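Local coordinates for checkpoint serine/threonine-protein kinase BUB1 (Saccharomyces cerevisiae, PDB 3ESL) that helps run the spindle assembly checkpoint, delaying anaphase until chromosomes are bioriented, and acts as a kinase that phosphorylates itself and BUB3, at residues N93-S98 with A128-E133. Sequence-based numbering, arbitrary orientation.
Sequences NNFHES and AQFFLE
Phe-95, in the first turn of helix 95-108, reaches across to Ala-128 and Phe-130, which belong to the link between helices 115-127 and 131-143. Its path illustrates how one aromatic residue can pin the start of one helix to the link that follows the next helix, here in the conserved N-terminal domain of BUB1, an all-alpha, TPR-related fold. From CB, which already points toward the other segment, a chi1 of 169° places CG anti to the backbone N and carries the ring across to the 128-130 link. CD1 and CE1 then meet the methyl of Ala-128, with CE1 lying 3.5 Å from Ala-128 CB. On the other branch, CD2 sits over the centre of the His-96 imidazole, 4.0 Å above its plane, while CE2 comes within 4.0 Å of Phe-130 CE2. The tip atom, CZ, makes the closer approach, 3.6 Å from that same Phe-130 CE2. The rings of Phe-95 and Phe-130 are 29° from parallel but strongly offset, so little of one lies over the other. Replacing Phe-95 by an alanine would probably open a gap beside the Ala-128 methyl and leave the Phe-130 ring without this aromatic partner. Helix 177-186 adds Arg-185, which touches Phe-95 and forms a cation-pi interaction with Phe-130. At the N-cap of helix 95-108, Asn-94 OD1 accepts from Glu-97 N at 3.0 Å. Across the two segments the attraction is thus apolar and dispersive, dependent on shape and lacking the directional constraint of a hydrogen bond.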
loop_
_atom_site.group_PDB
_atom_site.type_symbol
_atom_site.label_atom_id
_atom_site.label_comp_id
_atom_site.label_asym_id
_atom_site.label_seq_id
_atom_site.Cartn_x
_atom_site.Cartn_y
_atom_site.Cartn_z
ATOM N N ASN A 93 2.928 13.422 -0.212
ATOM C CA ASN A 93 3.854 14.536 0.017
ATOM C C ASN A 93 4.966 14.196 1.021
ATOM O O ASN A 93 5.629 15.083 1.549
ATOM C CB ASN A 93 3.078 15.780 0.469
ATOM C CG ASN A 93 2.494 15.636 1.868
ATOM O OD1 ASN A 93 2.211 14.526 2.332
ATOM N ND2 ASN A 93 2.313 16.765 2.550
ATOM N N ASN A 94 5.166 12.905 1.288
ATOM C CA ASN A 94 6.119 12.482 2.314
ATOM C C ASN A 94 6.872 11.239 1.879
ATOM O O ASN A 94 6.409 10.126 2.133
ATOM C CB ASN A 94 5.383 12.214 3.637
ATOM C CG ASN A 94 6.318 12.051 4.822
ATOM O OD1 ASN A 94 7.464 11.600 4.698
ATOM N ND2 ASN A 94 5.821 12.413 5.998
ATOM N N PHE A 95 8.025 11.424 1.238
ATOM C CA PHE A 95 8.811 10.298 0.737
ATOM C C PHE A 95 9.206 9.330 1.853
ATOM O O PHE A 95 9.083 8.119 1.700
ATOM C CB PHE A 95 10.083 10.740 -0.000
ATOM C CG PHE A 95 11.029 9.604 -0.280
ATOM C CD1 PHE A 95 10.815 8.755 -1.367
ATOM C CD2 PHE A 95 12.093 9.331 0.579
ATOM C CE1 PHE A 95 11.671 7.682 -1.613
ATOM C CE2 PHE A 95 12.955 8.266 0.341
ATOM C CZ PHE A 95 12.743 7.431 -0.761
ATOM N N HIS A 96 9.691 9.870 2.970
ATOM C CA HIS A 96 10.197 8.998 4.021
ATOM C C HIS A 96 9.124 8.099 4.624
ATOM O O HIS A 96 9.371 6.922 4.860
ATOM C CB HIS A 96 10.955 9.780 5.087
ATOM C CG HIS A 96 12.302 10.226 4.623
ATOM N ND1 HIS A 96 13.333 9.342 4.387
ATOM C CD2 HIS A 96 12.781 11.455 4.321
ATOM C CE1 HIS A 96 14.394 10.010 3.971
ATOM N NE2 HIS A 96 14.087 11.294 3.924
ATOM N N GLU A 97 7.945 8.657 4.856
ATOM C CA GLU A 97 6.841 7.856 5.380
ATOM C C GLU A 97 6.329 6.882 4.330
ATOM O O GLU A 97 6.002 5.750 4.665
ATOM C CB GLU A 97 5.726 8.741 5.933
ATOM C CG GLU A 97 6.130 9.362 7.277
ATOM C CD GLU A 97 6.526 8.304 8.302
ATOM O OE1 GLU A 97 5.681 7.437 8.602
ATOM O OE2 GLU A 97 7.685 8.322 8.792
ATOM N N SER A 98 6.290 7.315 3.067
ATOM C CA SER A 98 5.956 6.378 1.962
ATOM C C SER A 98 6.936 5.210 1.899
ATOM O O SER A 98 6.523 4.041 1.898
ATOM C CB SER A 98 5.898 7.090 0.597
ATOM O OG SER A 98 4.796 7.984 0.540
ATOM N N ALA A 128 11.838 9.504 -6.728
ATOM C CA ALA A 128 12.775 10.102 -5.773
ATOM C C ALA A 128 14.194 10.119 -6.324
ATOM O O ALA A 128 15.126 10.504 -5.624
ATOM C CB ALA A 128 12.749 9.359 -4.446
ATOM N N GLN A 129 14.354 9.676 -7.572
ATOM C CA GLN A 129 15.650 9.662 -8.255
ATOM C C GLN A 129 16.677 8.689 -7.662
ATOM O O GLN A 129 17.887 8.882 -7.796
ATOM C CB GLN A 129 16.226 11.092 -8.397
ATOM C CG GLN A 129 15.218 12.127 -8.841
ATOM C CD GLN A 129 14.967 13.165 -7.780
ATOM O OE1 GLN A 129 15.892 13.867 -7.364
ATOM N NE2 GLN A 129 13.716 13.305 -7.362
ATOM N N PHE A 130 16.197 7.637 -6.992
ATOM C CA PHE A 130 17.052 6.516 -6.655
ATOM C C PHE A 130 16.978 5.568 -7.845
ATOM O O PHE A 130 16.403 4.478 -7.764
ATOM C CB PHE A 130 16.606 5.817 -5.354
ATOM C CG PHE A 130 16.843 6.631 -4.104
ATOM C CD1 PHE A 130 18.130 6.777 -3.577
ATOM C CD2 PHE A 130 15.781 7.252 -3.454
ATOM C CE1 PHE A 130 18.344 7.531 -2.409
ATOM C CE2 PHE A 130 15.981 8.000 -2.295
ATOM C CZ PHE A 130 17.259 8.139 -1.772
ATOM N N PHE A 131 17.557 5.996 -8.964
ATOM C CA PHE A 131 17.298 5.349 -10.249
ATOM C C PHE A 131 17.734 3.888 -10.311
ATOM O O PHE A 131 16.959 3.015 -10.725
ATOM C CB PHE A 131 17.895 6.177 -11.405
ATOM C CG PHE A 131 17.202 7.499 -11.619
ATOM C CD1 PHE A 131 15.881 7.548 -12.044
ATOM C CD2 PHE A 131 17.883 8.698 -11.397
ATOM C CE1 PHE A 131 15.232 8.765 -12.233
ATOM C CE2 PHE A 131 17.250 9.921 -11.591
ATOM C CZ PHE A 131 15.922 9.959 -12.006
ATOM N N LEU A 132 18.957 3.608 -9.882
ATOM C CA LEU A 132 19.482 2.253 -10.006
ATOM C C LEU A 132 18.958 1.313 -8.910
ATOM O O LEU A 132 18.809 0.111 -9.134
ATOM C CB LEU A 132 21.016 2.252 -10.115
ATOM C CG LEU A 132 21.554 3.061 -11.316
ATOM C CD1 LEU A 132 23.071 3.173 -11.293
ATOM C CD2 LEU A 132 21.059 2.521 -12.663
ATOM N N GLU A 133 18.638 1.876 -7.747
ATOM C CA GLU A 133 17.964 1.109 -6.694
ATOM C C GLU A 133 16.585 0.651 -7.172
ATOM O O GLU A 133 16.174 -0.487 -6.893
ATOM C CB GLU A 133 17.831 1.928 -5.409
ATOM C CG GLU A 133 19.163 2.208 -4.708
ATOM C CD GLU A 133 19.810 3.528 -5.128
ATOM O OE1 GLU A 133 19.531 4.042 -6.234
ATOM O OE2 GLU A 133 20.613 4.059 -4.330
#